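PDB 6F74: alcohol oxidase from Myceliophthora thermophila, which binds FAD and probably acts as an oxygen-dependent, VAO-type flavoprotein oxidase on alcohol substrates. Local coordinates for residues A317-N327 and F363-Y371. Residues are numbered along the deposited sequence; the frame is centred on the assembly and turned at random.
Sequences AIAPRNETAEN and FVGDAHSGY
Glu323 reaches across to the loop at His368 and Ser369 and grips it with both carboxylate oxygens. Its CG lies anti to the backbone N (chi1 -153°) and the chain beyond is extended, which carries the carboxylate to the other segment. Glu323 OE1 accepts a hydrogen bond from the backbone N of His368 at 2.9 Å, on the syn side and 24° out of the carboxylate plane. Glu323 OE2 is met by Ser369 OG at 2.9 Å, from well above that plane. Ser369 OG sits between its own backbone N and carbonyl carbon (chi1 65°). There it gives its proton to Glu323 and accepts a weak bond from Asn327 ND2, which also binds Arg357 O. Pro320 CG lies 3.3 Å from Ser369 OG.

Beside this polar cluster the packing is apolar. Val364 CG1 presses on Ala319 CB at 3.5 Å and also touches Ala317 CB. Ala367 CB meets Ala319 CB at 3.9 Å. Ile318 and Tyr371 form an antiparallel hydrogen-bonded pair, with both backbone bonds made. Their side chains share one face of the sheet, where Ile318 CD1 lies 3.8 Å from Tyr371 CD1.

The contact joins the ends of neighbouring strands 311-320 and 370-378 in a seven-stranded antiparallel sheet, away from the flavin. Strand 403-412 flanks 311-320 on its other edge. Helix 328-346 covers the Ile318 and Tyr371 face through Leu330, Ile334 and Leu337.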
loop_
_atom_site.group_PDB
_atom_site.type_symbol
_atom_site.label_atom_id
_atom_site.label_comp_id
_atom_site.label_asym_id
_atom_site.label_seq_id
_atom_site.Cartn_x
_atom_site.Cartn_y
_atom_site.Cartn_z
ATOM N N ALA A 317 -15.422 -18.898 -8.986
ATOM C CA ALA A 317 -15.811 -19.120 -7.615
ATOM C C ALA A 317 -15.878 -20.609 -7.332
ATOM O O ALA A 317 -16.373 -21.390 -8.151
ATOM C CB ALA A 317 -17.147 -18.464 -7.320
ATOM N N ILE A 318 -15.371 -20.975 -6.169
ATOM C CA ILE A 318 -15.206 -22.366 -5.759
ATOM C C ILE A 318 -15.718 -22.485 -4.335
ATOM O O ILE A 318 -15.269 -21.736 -3.465
ATOM C CB ILE A 318 -13.717 -22.797 -5.730
ATOM C CG1 ILE A 318 -13.014 -22.451 -7.039
ATOM C CG2 ILE A 318 -13.607 -24.267 -5.382
ATOM C CD1 ILE A 318 -11.528 -22.673 -7.044
ATOM N N ALA A 319 -16.595 -23.448 -4.100
ATOM C CA ALA A 319 -17.089 -23.721 -2.769
ATOM C C ALA A 319 -17.194 -25.207 -2.527
ATOM O O ALA A 319 -17.419 -25.949 -3.485
ATOM C CB ALA A 319 -18.474 -23.111 -2.593
ATOM N N PRO A 320 -17.086 -25.640 -1.246
ATOM C CA PRO A 320 -17.281 -27.026 -0.884
ATOM C C PRO A 320 -18.682 -27.492 -1.140
ATOM O O PRO A 320 -19.614 -26.745 -0.915
ATOM C CB PRO A 320 -17.018 -27.061 0.630
ATOM C CG PRO A 320 -17.095 -25.692 1.109
ATOM C CD PRO A 320 -16.708 -24.829 -0.079
ATOM N N ARG A 321 -18.827 -28.701 -1.646
ATOM C CA ARG A 321 -20.115 -29.384 -1.584
ATOM C C ARG A 321 -20.376 -29.796 -0.167
ATOM O O ARG A 321 -21.506 -29.828 0.250
ATOM C CB ARG A 321 -20.148 -30.630 -2.480
ATOM C CG ARG A 321 -20.094 -30.293 -3.950
ATOM C CD ARG A 321 -20.522 -31.476 -4.803
ATOM N NE ARG A 321 -20.180 -31.136 -6.180
ATOM C CZ ARG A 321 -20.972 -30.517 -7.060
ATOM N NH1 ARG A 321 -22.230 -30.175 -6.749
ATOM N NH2 ARG A 321 -20.511 -30.252 -8.281
ATOM N N ASN A 322 -19.322 -30.180 0.558
ATOM C CA ASN A 322 -19.381 -30.768 1.907
ATOM C C ASN A 322 -18.525 -29.897 2.821
ATOM O O ASN A 322 -17.307 -30.029 2.900
ATOM C CB ASN A 322 -18.845 -32.179 1.744
ATOM C CG ASN A 322 -18.708 -32.988 3.037
ATOM O OD1 ASN A 322 -19.651 -33.122 3.814
ATOM N ND2 ASN A 322 -17.545 -33.637 3.198
ATOM N N GLU A 323 -19.168 -28.948 3.472
ATOM C CA GLU A 323 -18.456 -27.976 4.241
ATOM C C GLU A 323 -18.110 -28.601 5.617
ATOM O O GLU A 323 -18.965 -29.189 6.258
ATOM C CB GLU A 323 -19.227 -26.676 4.415
ATOM C CG GLU A 323 -18.266 -25.555 4.620
ATOM C CD GLU A 323 -18.880 -24.166 4.697
ATOM O OE1 GLU A 323 -20.112 -23.975 4.581
ATOM O OE2 GLU A 323 -18.067 -23.284 4.910
ATOM N N THR A 324 -16.842 -28.484 6.021
ATOM C CA THR A 324 -16.331 -28.963 7.286
ATOM C C THR A 324 -15.305 -27.919 7.764
ATOM O O THR A 324 -14.844 -27.050 6.972
ATOM C CB THR A 324 -15.629 -30.332 7.180
ATOM O OG1 THR A 324 -14.513 -30.246 6.285
ATOM C CG2 THR A 324 -16.549 -31.387 6.652
ATOM N N ALA A 325 -14.940 -28.019 9.046
ATOM C CA ALA A 325 -13.921 -27.156 9.647
ATOM C C ALA A 325 -12.560 -27.354 8.978
ATOM O O ALA A 325 -11.857 -26.396 8.733
ATOM C CB ALA A 325 -13.821 -27.457 11.141
ATOM N N GLU A 326 -12.211 -28.600 8.664
ATOM C CA GLU A 326 -10.962 -28.900 7.950
ATOM C C GLU A 326 -10.969 -28.379 6.480
ATOM O O GLU A 326 -9.942 -27.908 5.994
ATOM C CB GLU A 326 -10.709 -30.403 7.959
ATOM C CG GLU A 326 -9.362 -30.817 7.363
ATOM C CD GLU A 326 -9.059 -32.283 7.490
ATOM O OE1 GLU A 326 -9.594 -32.935 8.452
ATOM O OE2 GLU A 326 -8.186 -32.770 6.733
ATOM N N ASN A 327 -12.120 -28.482 5.790
ATOM C CA ASN A 327 -12.266 -28.103 4.381
ATOM C C ASN A 327 -11.142 -28.650 3.497
ATOM O O ASN A 327 -10.578 -27.942 2.666
ATOM C CB ASN A 327 -12.412 -26.571 4.223
ATOM C CG ASN A 327 -13.851 -26.145 3.925
ATOM O OD1 ASN A 327 -14.647 -26.911 3.446
ATOM N ND2 ASN A 327 -14.146 -24.893 4.161
ATOM N N PHE A 363 -19.933 -17.080 1.963
ATOM C CA PHE A 363 -18.910 -16.480 1.154
ATOM C C PHE A 363 -19.132 -16.826 -0.328
ATOM O O PHE A 363 -19.253 -15.932 -1.145
ATOM C CB PHE A 363 -17.522 -16.880 1.653
ATOM C CG PHE A 363 -16.417 -16.237 0.882
ATOM C CD1 PHE A 363 -16.303 -14.874 0.857
ATOM C CD2 PHE A 363 -15.521 -16.992 0.162
ATOM C CE1 PHE A 363 -15.310 -14.257 0.127
ATOM C CE2 PHE A 363 -14.516 -16.390 -0.572
ATOM C CZ PHE A 363 -14.408 -15.026 -0.583
ATOM N N VAL A 364 -19.181 -18.099 -0.682
ATOM C CA VAL A 364 -19.457 -18.493 -2.070
ATOM C C VAL A 364 -20.775 -19.211 -2.061
ATOM O O VAL A 364 -20.921 -20.297 -1.463
ATOM C CB VAL A 364 -18.346 -19.368 -2.693
ATOM C CG1 VAL A 364 -18.760 -19.906 -4.076
ATOM C CG2 VAL A 364 -17.069 -18.558 -2.846
ATOM N N GLY A 365 -21.741 -18.566 -2.715
ATOM C CA GLY A 365 -23.118 -19.018 -2.771
ATOM C C GLY A 365 -23.586 -19.231 -1.361
ATOM O O GLY A 365 -23.579 -18.311 -0.532
ATOM N N ASP A 366 -23.912 -20.477 -1.085
ATOM C CA ASP A 366 -24.485 -20.905 0.187
ATOM C C ASP A 366 -23.475 -21.319 1.247
ATOM O O ASP A 366 -23.813 -21.480 2.428
ATOM C CB ASP A 366 -25.428 -22.069 -0.083
ATOM C CG ASP A 366 -26.568 -22.077 0.885
ATOM O OD1 ASP A 366 -26.787 -21.043 1.569
ATOM O OD2 ASP A 366 -27.256 -23.113 1.005
ATOM N N ALA A 367 -22.219 -21.485 0.846
ATOM C CA ALA A 367 -21.166 -22.018 1.711
ATOM C C ALA A 367 -20.485 -20.890 2.473
ATOM O O ALA A 367 -20.218 -19.814 1.919
ATOM C CB ALA A 367 -20.144 -22.769 0.872
ATOM N N HIS A 368 -20.193 -21.148 3.749
ATOM C CA HIS A 368 -19.473 -20.178 4.601
ATOM C C HIS A 368 -17.949 -20.342 4.451
ATOM O O HIS A 368 -17.192 -20.314 5.442
ATOM C CB HIS A 368 -19.887 -20.339 6.084
ATOM C CG HIS A 368 -21.324 -20.011 6.371
ATOM N ND1 HIS A 368 -22.342 -20.237 5.468
ATOM C CD2 HIS A 368 -21.917 -19.475 7.465
ATOM C CE1 HIS A 368 -23.496 -19.849 5.986
ATOM N NE2 HIS A 368 -23.260 -19.343 7.179
ATOM N N SER A 369 -17.499 -20.499 3.209
ATOM C CA SER A 369 -16.074 -20.643 2.888
ATOM C C SER A 369 -15.936 -20.677 1.358
ATOM O O SER A 369 -16.932 -20.736 0.627
ATOM C CB SER A 369 -15.492 -21.944 3.464
ATOM O OG SER A 369 -16.091 -23.049 2.858
ATOM N N GLY A 370 -14.702 -20.654 0.890
ATOM C CA GLY A 370 -14.437 -20.787 -0.527
ATOM C C GLY A 370 -13.353 -19.886 -1.054
ATOM O O GLY A 370 -12.615 -19.261 -0.299
ATOM N N TYR A 371 -13.279 -19.855 -2.379
ATOM C CA TYR A 371 -12.282 -19.096 -3.113
ATOM C C TYR A 371 -13.025 -18.357 -4.193
ATOM O O TYR A 371 -13.886 -18.937 -4.853
ATOM C CB TYR A 371 -11.264 -20.039 -3.798
ATOM C CG TYR A 371 -10.374 -19.337 -4.811
ATOM C CD1 TYR A 371 -10.829 -19.030 -6.116
ATOM C CD2 TYR A 371 -9.081 -18.944 -4.466
ATOM C CE1 TYR A 371 -10.004 -18.346 -7.020
ATOM C CE2 TYR A 371 -8.270 -18.271 -5.361
ATOM C CZ TYR A 371 -8.724 -17.983 -6.633
ATOM O OH TYR A 371 -7.860 -17.350 -7.493
#